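Local coordinates for C-X-C motif chemokine 13 (Homo sapiens, PDB 7JNY), which is a chemokine that attracts B lymphocytes and binds the receptor BLR1/CXCR5, at residues A[1-6]-A[28-33]; A[10-15]-A[41-46]. All coordinates share one frame; numbering follows the deposited sequence.

Contact 1 of 2, residues A[1-6]-A[28-33]; sequences MVLEVY and DRIQIL
The N-terminal strand 2-5 pairs in parallel with the first strand of the chemokine sheet, Val2 beside Arg29, Leu3 beside Ile30, Glu4 beside Gln31 and Val5 beside Ile32. The axes of these short segments come within 4.6 Å, 15° from parallel. Backbone bonds pass back and forth, from Ile30 N to Val2 O, Glu4 N to Ile30 O, Ile32 N to Glu4 O and Tyr6 N to Ile32 O; the bond from Val2 N to Asp28 O is longer, 3.3 Å.

Glu4 lies on the sheet face with Arg29 and Gln31, and its carboxylate joins them both. OE2 turns its syn lone pair to Arg29 NH1 in a salt bridge of 2.9 Å, nearly straight at 169° and in the guanidinium plane. OE1 takes two donors from opposite faces of the carboxylate: Gln31 NE2 at 2.9 Å, from an amide lying alongside, and Tyr6 OH at 2.5 Å. With CG anti to its carbonyl carbon (chi1 -76°), the Tyr6 ring lies on the Glu4 side of the sheet, its hydroxyl meeting OE1 from above the carboxylate plane. An alanine in place of Glu4 would probably leave the Arg29 guanidinium without this counter-charge and the Gln31 amide and Tyr6 hydroxyl freer to turn.

In the chemokine fold three antiparallel strands carry a C-terminal helix across one face; here 2-5 adds a parallel edge strand beside 27-33. Asp28 and Arg29 form a classic beta bulge opposite Trp47. On the apolar face Leu3 CD1 touches Ile32 CD1 at 3.8 Å and Ile30 CG2, while Met1 SD comes to 4.0 Å from Ile30 CD1. Helix 61-72 packs against this side, Leu70 meeting Met1, Met66 meeting Ile30 and Met67 meeting Ile32. At the far end Tyr6 CB rests on Leu33 CD2.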
loop_
_atom_site.group_PDB
_atom_site.type_symbol
_atom_site.label_atom_id
_atom_site.label_comp_id
_atom_site.label_asym_id
_atom_site.label_seq_id
_atom_site.Cartn_x
_atom_site.Cartn_y
_atom_site.Cartn_z
ATOM N N MET A 1 2.091 12.666 1.140
ATOM C CA MET A 1 1.843 11.212 1.325
ATOM C C MET A 1 3.077 10.468 1.805
ATOM O O MET A 1 4.208 10.786 1.420
ATOM C CB MET A 1 1.410 10.559 0.033
ATOM C CG MET A 1 0.831 9.171 0.240
ATOM S SD MET A 1 0.411 8.554 -1.375
ATOM C CE MET A 1 2.035 8.615 -2.156
ATOM N N VAL A 2 2.840 9.437 2.616
ATOM C CA VAL A 2 3.904 8.664 3.235
ATOM C C VAL A 2 3.709 7.214 2.837
ATOM O O VAL A 2 2.610 6.680 2.983
ATOM C CB VAL A 2 3.906 8.816 4.769
ATOM C CG1 VAL A 2 5.051 8.040 5.357
ATOM C CG2 VAL A 2 3.992 10.291 5.153
ATOM N N LEU A 3 4.768 6.600 2.324
ATOM C CA LEU A 3 4.837 5.162 2.102
ATOM C C LEU A 3 5.628 4.553 3.260
ATOM O O LEU A 3 6.736 5.007 3.579
ATOM C CB LEU A 3 5.524 4.859 0.783
ATOM C CG LEU A 3 5.954 3.433 0.473
ATOM C CD1 LEU A 3 4.683 2.624 0.424
ATOM C CD2 LEU A 3 6.722 3.405 -0.829
ATOM N N GLU A 4 5.066 3.543 3.904
ATOM C CA GLU A 4 5.763 2.827 4.972
ATOM C C GLU A 4 5.926 1.368 4.562
ATOM O O GLU A 4 4.937 0.727 4.179
ATOM C CB GLU A 4 4.955 2.906 6.270
ATOM C CG GLU A 4 4.867 4.294 6.882
ATOM C CD GLU A 4 3.866 4.366 8.038
ATOM O OE1 GLU A 4 3.371 3.312 8.484
ATOM O OE2 GLU A 4 3.523 5.500 8.452
ATOM N N VAL A 5 7.151 0.837 4.644
ATOM C CA VAL A 5 7.384 -0.586 4.392
ATOM C C VAL A 5 7.876 -1.215 5.688
ATOM O O VAL A 5 8.901 -0.794 6.236
ATOM C CB VAL A 5 8.387 -0.818 3.249
ATOM C CG1 VAL A 5 8.438 -2.302 2.914
ATOM C CG2 VAL A 5 8.005 -0.023 2.033
ATOM N N TYR A 6 7.159 -2.236 6.153
ATOM C CA TYR A 6 7.416 -2.892 7.427
ATOM C C TYR A 6 8.156 -4.196 7.145
ATOM O O TYR A 6 7.575 -5.136 6.618
ATOM C CB TYR A 6 6.091 -3.117 8.165
ATOM C CG TYR A 6 5.578 -1.845 8.760
ATOM C CD1 TYR A 6 4.783 -0.977 8.000
ATOM C CD2 TYR A 6 5.908 -1.460 10.064
ATOM C CE1 TYR A 6 4.349 0.238 8.514
ATOM C CE2 TYR A 6 5.461 -0.238 10.586
ATOM C CZ TYR A 6 4.674 0.602 9.796
ATOM O OH TYR A 6 4.220 1.806 10.295
ATOM N N ASP A 28 -3.510 9.304 2.643
ATOM C CA ASP A 28 -2.557 9.929 3.551
ATOM C C ASP A 28 -1.320 9.063 3.727
ATOM O O ASP A 28 -0.205 9.571 3.785
ATOM C CB ASP A 28 -3.155 10.138 4.936
ATOM C CG ASP A 28 -3.992 11.389 5.028
ATOM O OD1 ASP A 28 -3.771 12.321 4.240
ATOM O OD2 ASP A 28 -4.849 11.446 5.916
ATOM N N ARG A 29 -1.501 7.753 3.874
ATOM C CA ARG A 29 -0.378 6.848 4.040
ATOM C C ARG A 29 -0.683 5.550 3.321
ATOM O O ARG A 29 -1.840 5.106 3.295
ATOM C CB ARG A 29 -0.116 6.436 5.481
ATOM C CG ARG A 29 0.234 7.453 6.507
ATOM C CD ARG A 29 0.813 6.641 7.673
ATOM N NE ARG A 29 -0.209 6.384 8.683
ATOM C CZ ARG A 29 -0.029 5.662 9.782
ATOM N NH1 ARG A 29 1.126 5.069 10.044
ATOM N NH2 ARG A 29 -1.030 5.536 10.644
ATOM N N ILE A 30 0.374 4.881 2.867
ATOM C CA ILE A 30 0.270 3.502 2.391
ATOM C C ILE A 30 1.283 2.656 3.151
ATOM O O ILE A 30 2.464 3.008 3.210
ATOM C CB ILE A 30 0.531 3.394 0.887
ATOM C CG1 ILE A 30 -0.550 4.116 0.089
ATOM C CG2 ILE A 30 0.610 1.946 0.473
ATOM C CD1 ILE A 30 -0.056 4.542 -1.270
ATOM N N GLN A 31 0.841 1.526 3.698
ATOM C CA GLN A 31 1.710 0.661 4.481
ATOM C C GLN A 31 1.859 -0.650 3.738
ATOM O O GLN A 31 0.856 -1.301 3.413
ATOM C CB GLN A 31 1.129 0.391 5.860
ATOM C CG GLN A 31 0.968 1.634 6.697
ATOM C CD GLN A 31 0.391 1.309 8.038
ATOM O OE1 GLN A 31 -0.538 0.511 8.138
ATOM N NE2 GLN A 31 0.903 1.946 9.081
ATOM N N ILE A 32 3.088 -1.040 3.463
ATOM C CA ILE A 32 3.355 -2.287 2.755
ATOM C C ILE A 32 4.020 -3.230 3.734
ATOM O O ILE A 32 5.045 -2.881 4.345
ATOM C CB ILE A 32 4.232 -2.068 1.522
ATOM C CG1 ILE A 32 3.497 -1.139 0.556
ATOM C CG2 ILE A 32 4.508 -3.364 0.810
ATOM C CD1 ILE A 32 4.215 -0.973 -0.710
ATOM N N LEU A 33 3.444 -4.424 3.875
ATOM C CA LEU A 33 4.037 -5.477 4.692
ATOM C C LEU A 33 4.374 -6.650 3.795
ATOM O O LEU A 33 3.485 -7.466 3.483
ATOM C CB LEU A 33 3.066 -5.877 5.795
ATOM C CG LEU A 33 2.707 -4.695 6.692
ATOM C CD1 LEU A 33 1.323 -4.241 6.338
ATOM C CD2 LEU A 33 2.799 -5.085 8.157
#

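Contact 2 of 2, residues A[10-15]-A[41-46]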
loop_
_atom_site.group_PDB
_atom_site.type_symbol
_atom_site.label_atom_id
_atom_site.label_comp_id
_atom_site.label_asym_id
_atom_site.label_seq_id
_atom_site.Cartn_x
_atom_site.Cartn_y
_atom_site.Cartn_z
ATOM N N LEU A 10 5.489 -10.365 11.526
ATOM C CA LEU A 10 4.337 -10.537 12.391
ATOM C C LEU A 10 3.224 -11.231 11.623
ATOM O O LEU A 10 3.313 -11.456 10.414
ATOM C CB LEU A 10 3.855 -9.190 12.943
ATOM C CG LEU A 10 4.896 -8.434 13.789
ATOM C CD1 LEU A 10 4.392 -7.028 14.138
ATOM C CD2 LEU A 10 5.277 -9.195 15.062
ATOM N N ARG A 11 2.190 -11.605 12.366
ATOM C CA ARG A 11 0.992 -12.209 11.817
ATOM C C ARG A 11 0.258 -11.213 10.912
ATOM O O ARG A 11 0.446 -9.992 11.007
ATOM C CB ARG A 11 0.091 -12.663 12.972
ATOM C CG ARG A 11 0.739 -13.751 13.871
ATOM C CD ARG A 11 -0.119 -14.132 15.092
ATOM N NE ARG A 11 0.449 -15.260 15.831
ATOM C CZ ARG A 11 0.367 -16.532 15.463
ATOM N NH1 ARG A 11 -0.327 -16.902 14.402
ATOM N NH2 ARG A 11 1.004 -17.455 16.176
ATOM N N CYS A 12 -0.558 -11.765 10.006
ATOM C CA CYS A 12 -1.310 -10.954 9.068
ATOM C C CYS A 12 -2.194 -9.945 9.804
ATOM O O CYS A 12 -2.745 -10.238 10.858
ATOM C CB CYS A 12 -2.187 -11.821 8.165
ATOM S SG CYS A 12 -1.330 -13.031 7.178
ATOM N N ARG A 13 -2.336 -8.738 9.226
ATOM C CA ARG A 13 -3.238 -7.746 9.802
ATOM C C ARG A 13 -4.600 -7.708 9.125
ATOM O O ARG A 13 -5.560 -7.214 9.724
ATOM C CB ARG A 13 -2.637 -6.327 9.716
ATOM C CG ARG A 13 -1.230 -6.137 10.234
ATOM C CD ARG A 13 -0.887 -4.628 10.262
ATOM N NE ARG A 13 0.483 -4.383 10.702
ATOM C CZ ARG A 13 1.075 -3.195 10.706
ATOM N NH1 ARG A 13 0.429 -2.088 10.342
ATOM N NH2 ARG A 13 2.350 -3.110 11.077
ATOM N N CYS A 14 -4.698 -8.185 7.892
ATOM C CA CYS A 14 -5.910 -8.061 7.090
ATOM C C CYS A 14 -6.672 -9.375 7.029
ATOM O O CYS A 14 -6.083 -10.438 6.877
ATOM C CB CYS A 14 -5.568 -7.607 5.680
ATOM S SG CYS A 14 -4.673 -6.054 5.631
ATOM N N VAL A 15 -7.988 -9.281 7.122
ATOM C CA VAL A 15 -8.877 -10.428 6.989
ATOM C C VAL A 15 -9.645 -10.398 5.683
ATOM O O VAL A 15 -10.404 -11.328 5.396
ATOM C CB VAL A 15 -9.838 -10.515 8.187
ATOM C CG1 VAL A 15 -10.874 -9.408 8.100
ATOM C CG2 VAL A 15 -10.477 -11.864 8.226
ATOM N N ARG A 41 1.197 -13.766 2.941
ATOM C CA ARG A 41 0.819 -12.910 1.818
ATOM C C ARG A 41 1.282 -11.481 2.079
ATOM O O ARG A 41 1.308 -11.014 3.224
ATOM C CB ARG A 41 -0.670 -12.888 1.591
ATOM C CG ARG A 41 -1.453 -12.456 2.825
ATOM C CD ARG A 41 -2.956 -12.578 2.579
ATOM N NE ARG A 41 -3.756 -12.324 3.773
ATOM C CZ ARG A 41 -4.031 -13.234 4.700
ATOM N NH1 ARG A 41 -3.548 -14.468 4.625
ATOM N NH2 ARG A 41 -4.809 -12.899 5.735
ATOM N N LYS A 42 1.635 -10.789 1.002
ATOM C CA LYS A 42 1.918 -9.369 1.101
ATOM C C LYS A 42 0.640 -8.614 1.414
ATOM O O LYS A 42 -0.412 -8.904 0.847
ATOM C CB LYS A 42 2.503 -8.867 -0.213
ATOM C CG LYS A 42 2.730 -7.369 -0.312
ATOM C CD LYS A 42 3.545 -7.169 -1.570
ATOM C CE LYS A 42 3.860 -5.708 -1.840
ATOM N NZ LYS A 42 4.461 -5.634 -3.208
ATOM N N GLU A 43 0.719 -7.654 2.333
ATOM C CA GLU A 43 -0.438 -6.842 2.683
ATOM C C GLU A 43 -0.129 -5.391 2.322
ATOM O O GLU A 43 1.023 -4.962 2.352
ATOM C CB GLU A 43 -0.797 -6.971 4.154
ATOM C CG GLU A 43 -1.197 -8.415 4.523
ATOM C CD GLU A 43 -1.799 -8.519 5.918
ATOM O OE1 GLU A 43 -1.178 -7.997 6.865
ATOM O OE2 GLU A 43 -2.855 -9.117 6.050
ATOM N N ILE A 44 -1.161 -4.659 1.914
ATOM C CA ILE A 44 -1.029 -3.241 1.559
ATOM C C ILE A 44 -2.201 -2.543 2.220
ATOM O O ILE A 44 -3.360 -2.838 1.902
ATOM C CB ILE A 44 -1.030 -2.985 0.048
ATOM C CG1 ILE A 44 0.123 -3.727 -0.652
ATOM C CG2 ILE A 44 -0.951 -1.462 -0.204
ATOM C CD1 ILE A 44 0.331 -3.371 -2.139
ATOM N N ILE A 45 -1.917 -1.650 3.161
ATOM C CA ILE A 45 -2.960 -0.975 3.926
ATOM C C ILE A 45 -2.948 0.508 3.561
ATOM O O ILE A 45 -1.914 1.176 3.679
ATOM C CB ILE A 45 -2.765 -1.172 5.428
ATOM C CG1 ILE A 45 -2.722 -2.690 5.726
ATOM C CG2 ILE A 45 -3.874 -0.491 6.179
ATOM C CD1 ILE A 45 -2.372 -3.018 7.142
ATOM N N VAL A 46 -4.082 1.020 3.124
ATOM C CA VAL A 46 -4.202 2.413 2.669
ATOM C C VAL A 46 -4.959 3.221 3.709
ATOM O O VAL A 46 -6.107 2.896 4.061
ATOM C CB VAL A 46 -4.899 2.500 1.306
ATOM C CG1 VAL A 46 -5.091 3.977 0.908
ATOM C CG2 VAL A 46 -4.103 1.749 0.258
#
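Glu43 hydrogen-bonds two successive backbone amides of the CXC motif, the segment in which Arg13 separates Cys12 from Cys14. Its OE1 accepts from Arg13 N at 2.7 Å through the syn lone pair, nearly straight at 170°. Its OE2 accepts from Cys14 N at 2.8 Å, again on the syn side but 32° out of the carboxylate plane. That bond also brings Cys14 CB to 3.1 Å from Glu43 OE2, which Cys12 CB approaches as well. Glu43 CG lies anti to the carbonyl carbon (chi1 -63°) and the chain is extended beyond it, carrying the carboxylate from the start of strand 43-48 to the loop. A third hydrogen bond comes from Arg41, whose NH2 reaches Cys14 O at 3.0 Å with the oxygen in the guanidinium plane.

Sulfur and apolar packing lie beside these polar bonds. Cys12 SG sits over one face of the Arg41 guanidinium, 3.7 Å from CZ and displaced toward the rim. Cys14 SG rests on Ile45 CG1 at 3.9 Å. Arg13 crosses Ile45 at about a right angle, CD to CD1 3.8 Å, and its guanidinium goes on to a cation-pi contact with Tyr6.

Covalent bonds complete the attachment. Cys12 is joined to Cys39, in the loop between strands 27-33 and 43-48, and Cys14 to Cys55 on strand 53-56: the two disulfides of the chemokine fold. With no strand pairing between 10-15 and 41-46, side chains supply what a neighbouring strand would give: two N-H groups and one carbonyl of the loop are bound by Glu43 and Arg41. The backbone N-H groups directed at the carboxylate would probably help to stabilise its negative charge, and the paired bonds restrict rotation of the Glu43 carboxylate.

Contacts 1 and 2 meet through neighbouring strands: Gln31 N and Leu33 N of contact 1 probably hydrogen-bond to Ile45 O and Glu43 O of contact 2. Each is partly buried. Contact 1 buries Ile30, Gln31 and Ile32 on its inner strand, while Met1, Val2 and Leu3 of the outermost strand are exposed; contact 2 buries Cys14, Glu43 and Ile45, with Arg13 exposed. Contact 1 is strand against strand, with regular backbone pairing and a polar network built round one salt bridge; contact 2 fastens an irregular loop by side chain to backbone bonds and holds two disulfide cysteines. Arg13 bridges them, its NE packing on Leu33 CD2 and its NH1 near Gln31 OE1.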